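Local coordinates for protein annexin B22 (Schistosoma mansoni, PDB 4MDU) that binds acidic phospholipid membranes in a calcium-dependent manner, aggregates liposomes when calcium is present, and takes part in worm reproduction and host-parasite interaction, at residues Y247-T252 and A282-A287; I255-K258 and K262-L265. One frame throughout, in Å; residues are numbered along the deposited sequence.

Both contacts lie in, or at the end of, what is assigned as the third annexin repeat, and both use helix 246-260, contact 1 near its start and contact 2 near its end. Their centres lie about 12 Å apart. Contact 1 pairs that helix with helix 274-288, some thirty residues further on, whereas contact 2 joins it to the start of helix 264-271; along the chain, contact 2 is therefore nested inside the loop that contact 1 closes. L284 bridges the two, since its CD1 serves contact 1 while its CD2 lies 3.9 Å from CG of L264 in contact 2. Together they tie three successive helices to one another; contact 1 is buried, contact 2 only partly.

Contact 1. Residues Y247-T252 and A282-A287; sequences YQLYLT and AVLRYA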
loop_
_atom_site.group_PDB
_atom_site.type_symbol
_atom_site.label_atom_id
_atom_site.label_comp_id
_atom_site.label_asym_id
_atom_site.label_seq_id
_atom_site.Cartn_x
_atom_site.Cartn_y
_atom_site.Cartn_z
ATOM N N TYR B 247 -19.899 -1.962 -17.706
ATOM C CA TYR B 247 -20.755 -1.053 -18.479
ATOM C C TYR B 247 -21.688 -0.222 -17.591
ATOM O O TYR B 247 -21.756 1.010 -17.727
ATOM C CB TYR B 247 -21.504 -1.829 -19.563
ATOM C CG TYR B 247 -20.588 -2.826 -20.243
ATOM C CD1 TYR B 247 -19.696 -2.415 -21.225
ATOM C CD2 TYR B 247 -20.580 -4.163 -19.868
ATOM C CE1 TYR B 247 -18.828 -3.312 -21.828
ATOM C CE2 TYR B 247 -19.722 -5.066 -20.466
ATOM C CZ TYR B 247 -18.843 -4.629 -21.447
ATOM O OH TYR B 247 -17.981 -5.513 -22.047
ATOM N N GLN B 248 -22.365 -0.894 -16.658
ATOM C CA GLN B 248 -23.234 -0.224 -15.681
ATOM C C GLN B 248 -22.479 0.784 -14.805
ATOM O O GLN B 248 -23.015 1.855 -14.499
ATOM C CB GLN B 248 -23.936 -1.265 -14.794
ATOM C CG GLN B 248 -24.939 -0.683 -13.801
ATOM C CD GLN B 248 -26.126 -0.021 -14.483
ATOM O OE1 GLN B 248 -26.494 -0.375 -15.604
ATOM N NE2 GLN B 248 -26.713 0.962 -13.817
ATOM N N LEU B 249 -21.250 0.437 -14.395
ATOM C CA LEU B 249 -20.440 1.313 -13.544
ATOM C C LEU B 249 -20.111 2.596 -14.275
ATOM O O LEU B 249 -20.150 3.691 -13.712
ATOM C CB LEU B 249 -19.131 0.641 -13.150
ATOM C CG LEU B 249 -19.066 0.139 -11.726
ATOM C CD1 LEU B 249 -17.692 -0.427 -11.436
ATOM C CD2 LEU B 249 -19.400 1.277 -10.797
ATOM N N TYR B 250 -19.765 2.448 -15.542
ATOM C CA TYR B 250 -19.479 3.603 -16.355
ATOM C C TYR B 250 -20.684 4.540 -16.385
ATOM O O TYR B 250 -20.587 5.717 -16.015
ATOM C CB TYR B 250 -19.105 3.187 -17.763
ATOM C CG TYR B 250 -18.798 4.391 -18.597
ATOM C CD1 TYR B 250 -17.620 5.100 -18.405
ATOM C CD2 TYR B 250 -19.694 4.848 -19.541
ATOM C CE1 TYR B 250 -17.327 6.224 -19.156
ATOM C CE2 TYR B 250 -19.412 5.973 -20.299
ATOM C CZ TYR B 250 -18.226 6.655 -20.103
ATOM O OH TYR B 250 -17.941 7.775 -20.856
ATOM N N LEU B 251 -21.824 4.017 -16.815
ATOM C CA LEU B 251 -23.051 4.805 -16.769
ATOM C C LEU B 251 -23.229 5.448 -15.398
ATOM O O LEU B 251 -23.559 6.631 -15.301
ATOM C CB LEU B 251 -24.267 3.953 -17.100
ATOM C CG LEU B 251 -25.602 4.698 -17.032
ATOM C CD1 LEU B 251 -25.625 5.834 -18.061
ATOM C CD2 LEU B 251 -26.775 3.726 -17.234
ATOM N N THR B 252 -22.984 4.675 -14.340
ATOM C CA THR B 252 -23.178 5.164 -12.978
ATOM C C THR B 252 -22.237 6.315 -12.711
ATOM O O THR B 252 -22.584 7.305 -12.050
ATOM C CB THR B 252 -22.950 4.048 -11.921
ATOM O OG1 THR B 252 -23.844 2.967 -12.184
ATOM C CG2 THR B 252 -23.239 4.558 -10.531
ATOM N N ALA B 282 -9.395 0.539 -7.938
ATOM C CA ALA B 282 -9.069 -0.462 -8.953
ATOM C C ALA B 282 -10.326 -0.921 -9.705
ATOM O O ALA B 282 -10.360 -0.906 -10.941
ATOM C CB ALA B 282 -8.362 -1.659 -8.335
ATOM N N VAL B 283 -11.348 -1.347 -8.966
ATOM C CA VAL B 283 -12.557 -1.876 -9.604
ATOM C C VAL B 283 -13.241 -0.833 -10.496
ATOM O O VAL B 283 -13.614 -1.125 -11.636
ATOM C CB VAL B 283 -13.553 -2.425 -8.575
ATOM C CG1 VAL B 283 -14.908 -2.782 -9.250
ATOM C CG2 VAL B 283 -12.961 -3.639 -7.842
ATOM N N LEU B 284 -13.385 0.388 -9.987
ATOM C CA LEU B 284 -14.021 1.464 -10.755
ATOM C C LEU B 284 -13.236 1.750 -12.026
ATOM O O LEU B 284 -13.813 1.868 -13.121
ATOM C CB LEU B 284 -14.134 2.746 -9.920
ATOM C CG LEU B 284 -14.838 3.931 -10.599
ATOM C CD1 LEU B 284 -16.174 3.513 -11.208
ATOM C CD2 LEU B 284 -15.000 5.091 -9.613
ATOM N N ARG B 285 -11.915 1.833 -11.875
ATOM C CA ARG B 285 -11.054 2.181 -12.996
ATOM C C ARG B 285 -10.966 1.023 -13.972
ATOM O O ARG B 285 -10.789 1.230 -15.172
ATOM C CB ARG B 285 -9.670 2.627 -12.508
ATOM C CG ARG B 285 -9.681 3.948 -11.727
ATOM C CD ARG B 285 -8.237 4.469 -11.438
ATOM N NE ARG B 285 -7.547 4.868 -12.667
ATOM C CZ ARG B 285 -6.229 5.014 -12.798
ATOM N NH1 ARG B 285 -5.403 4.793 -11.774
ATOM N NH2 ARG B 285 -5.736 5.366 -13.971
ATOM N N TYR B 286 -11.123 -0.203 -13.468
ATOM C CA TYR B 286 -11.183 -1.349 -14.364
ATOM C C TYR B 286 -12.333 -1.155 -15.348
ATOM O O TYR B 286 -12.281 -1.585 -16.512
ATOM C CB TYR B 286 -11.392 -2.652 -13.588
ATOM C CG TYR B 286 -11.270 -3.857 -14.488
ATOM C CD1 TYR B 286 -12.393 -4.525 -14.964
ATOM C CD2 TYR B 286 -10.027 -4.299 -14.897
ATOM C CE1 TYR B 286 -12.262 -5.630 -15.814
ATOM C CE2 TYR B 286 -9.886 -5.387 -15.736
ATOM C CZ TYR B 286 -10.989 -6.049 -16.195
ATOM O OH TYR B 286 -10.795 -7.127 -17.041
ATOM N N ALA B 287 -13.382 -0.514 -14.857
ATOM C CA ALA B 287 -14.525 -0.218 -15.693
ATOM C C ALA B 287 -14.306 1.034 -16.543
ATOM O O ALA B 287 -14.451 0.975 -17.755
ATOM C CB ALA B 287 -15.780 -0.084 -14.853
#
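In the five-helix annexin fold the third helix (C), here 246-260, runs across the four-helix bundle, and L249 fills the place where it rests on the last helix (E), 274-288. The short axes of 247-252 and 282-287 accordingly cross near a right angle (-96°), 9.0 Å apart, so contact is confined to a small patch. L249 points toward the other helix and touches three residues there. Its CB rests against CB of A287 at 3.8 Å, and its CD1 also meets that methyl at 3.9 Å. The small alanine suits this place because its methyl lets the leucine come close to the partner backbone. CB of L284 points alongside helix 246-260 and not at it, but CG, anti to the backbone N (chi1 -178°), brings CD1 round to CD2 of L249 at 3.9 Å; the two leucine side chains cross obliquely. V283 adds a looser touch, its CG1 4.3 Å from CD1 of L249. No hydrogen bond links the segments, and all four touching residues are buried and apolar, as befits a hydrophobic core. Within 247-252, OG1 of T252 bonds to O of Q248 at 2.7 Å, from the opposite face of the carbonyl plane to N of T252, which satisfies a buried hydroxyl inside its own helix. Around this crossing, Q248 and T252 pack on helix 212-224, while A282 and V283 lean on helix 128-136.

Contact 2. Residues I255-K258 and K262-L265; sequences IYFK and KTLL
Y256 and L264 meet with their side chains at about a right angle, the tyrosine ring lying beneath the leucine tip. CD1 of L264 sits over the centre of one ring face, 4.3 Å above its plane, while CB of the same leucine is 4.0 Å from CD2 of Y256. The broad aromatic face suits a branched aliphatic partner. At the ring edge, near its plane, the backbone O of K262 lies 3.2 Å from CD2 of Y256, where the polarised ring hydrogens would favour a carbonyl oxygen. Both aromatics leave the helix the same way, CG anti to N (chi1 -174° in Y256, 175° in F257), which carries the buried Y256 and the exposed F257 to the chain at 262-264. CD1 of F257 is 3.5 Å from N of K262, and N of T263 lies at the ring edge. CB of T263 points away from helix 246-260, though CG2 still comes near the F257 ring. T263 is the N-cap of helix 264-271, its OG1 accepting a hydrogen bond from N of E266. Here lies the short link between the third and fourth helices (C and D) of the five-helix annexin repeat.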
loop_
_atom_site.group_PDB
_atom_site.type_symbol
_atom_site.label_atom_id
_atom_site.label_comp_id
_atom_site.label_asym_id
_atom_site.label_seq_id
_atom_site.Cartn_x
_atom_site.Cartn_y
_atom_site.Cartn_z
ATOM N N ILE B 255 -23.649 9.481 -14.604
ATOM C CA ILE B 255 -24.847 9.994 -13.952
ATOM C C ILE B 255 -24.501 10.611 -12.609
ATOM O O ILE B 255 -25.056 11.646 -12.213
ATOM C CB ILE B 255 -25.894 8.878 -13.780
ATOM C CG1 ILE B 255 -26.582 8.633 -15.115
ATOM C CG2 ILE B 255 -26.925 9.249 -12.737
ATOM C CD1 ILE B 255 -27.479 7.421 -15.120
ATOM N N TYR B 256 -23.566 9.986 -11.911
ATOM C CA TYR B 256 -23.157 10.515 -10.625
ATOM C C TYR B 256 -22.615 11.936 -10.791
ATOM O O TYR B 256 -22.916 12.821 -9.994
ATOM C CB TYR B 256 -22.130 9.608 -9.943
ATOM C CG TYR B 256 -21.794 10.070 -8.549
ATOM C CD1 TYR B 256 -22.532 9.637 -7.455
ATOM C CD2 TYR B 256 -20.748 10.962 -8.325
ATOM C CE1 TYR B 256 -22.223 10.068 -6.167
ATOM C CE2 TYR B 256 -20.433 11.397 -7.045
ATOM C CZ TYR B 256 -21.170 10.950 -5.972
ATOM O OH TYR B 256 -20.854 11.387 -4.707
ATOM N N PHE B 257 -21.831 12.159 -11.839
ATOM C CA PHE B 257 -21.217 13.467 -12.018
ATOM C C PHE B 257 -22.215 14.546 -12.431
ATOM O O PHE B 257 -22.140 15.679 -11.954
ATOM C CB PHE B 257 -20.048 13.419 -13.006
ATOM C CG PHE B 257 -19.461 14.774 -13.299
ATOM C CD1 PHE B 257 -18.625 15.392 -12.384
ATOM C CD2 PHE B 257 -19.778 15.443 -14.474
ATOM C CE1 PHE B 257 -18.100 16.646 -12.640
ATOM C CE2 PHE B 257 -19.258 16.693 -14.736
ATOM C CZ PHE B 257 -18.414 17.296 -13.817
ATOM N N LYS B 258 -23.149 14.206 -13.316
ATOM C CA LYS B 258 -24.145 15.187 -13.727
ATOM C C LYS B 258 -24.964 15.658 -12.525
ATOM O O LYS B 258 -25.307 16.834 -12.418
ATOM C CB LYS B 258 -25.046 14.620 -14.821
ATOM C CG LYS B 258 -24.277 14.134 -16.042
ATOM C CD LYS B 258 -25.216 13.827 -17.202
ATOM C CE LYS B 258 -24.455 13.419 -18.465
ATOM N NZ LYS B 258 -25.362 13.251 -19.648
ATOM N N LYS B 262 -19.187 16.166 -8.999
ATOM C CA LYS B 262 -17.939 15.607 -8.493
ATOM C C LYS B 262 -17.844 14.191 -9.069
ATOM O O LYS B 262 -18.841 13.464 -9.076
ATOM C CB LYS B 262 -17.967 15.604 -6.956
ATOM C CG LYS B 262 -16.766 14.958 -6.265
ATOM C CD LYS B 262 -16.712 15.356 -4.785
ATOM C CE LYS B 262 -15.602 14.617 -4.035
ATOM N NZ LYS B 262 -15.211 15.293 -2.756
ATOM N N THR B 263 -16.688 13.798 -9.604
ATOM C CA THR B 263 -16.605 12.457 -10.187
ATOM C C THR B 263 -16.873 11.403 -9.124
ATOM O O THR B 263 -16.688 11.649 -7.928
ATOM C CB THR B 263 -15.258 12.155 -10.891
ATOM O OG1 THR B 263 -14.198 12.093 -9.925
ATOM C CG2 THR B 263 -14.943 13.220 -11.923
ATOM N N LEU B 264 -17.331 10.237 -9.560
ATOM C CA LEU B 264 -17.541 9.128 -8.643
ATOM C C LEU B 264 -16.186 8.686 -8.096
ATOM O O LEU B 264 -16.061 8.333 -6.924
ATOM C CB LEU B 264 -18.248 7.973 -9.348
ATOM C CG LEU B 264 -18.371 6.694 -8.519
ATOM C CD1 LEU B 264 -19.002 6.975 -7.155
ATOM C CD2 LEU B 264 -19.167 5.653 -9.301
ATOM N N LEU B 265 -15.169 8.733 -8.950
ATOM C CA LEU B 265 -13.798 8.438 -8.518
ATOM C C LEU B 265 -13.373 9.378 -7.392
ATOM O O LEU B 265 -12.904 8.928 -6.342
ATOM C CB LEU B 265 -12.809 8.547 -9.691
ATOM C CG LEU B 265 -11.357 8.177 -9.349
ATOM C CD1 LEU B 265 -11.251 6.708 -8.921
ATOM C CD2 LEU B 265 -10.402 8.469 -10.504
#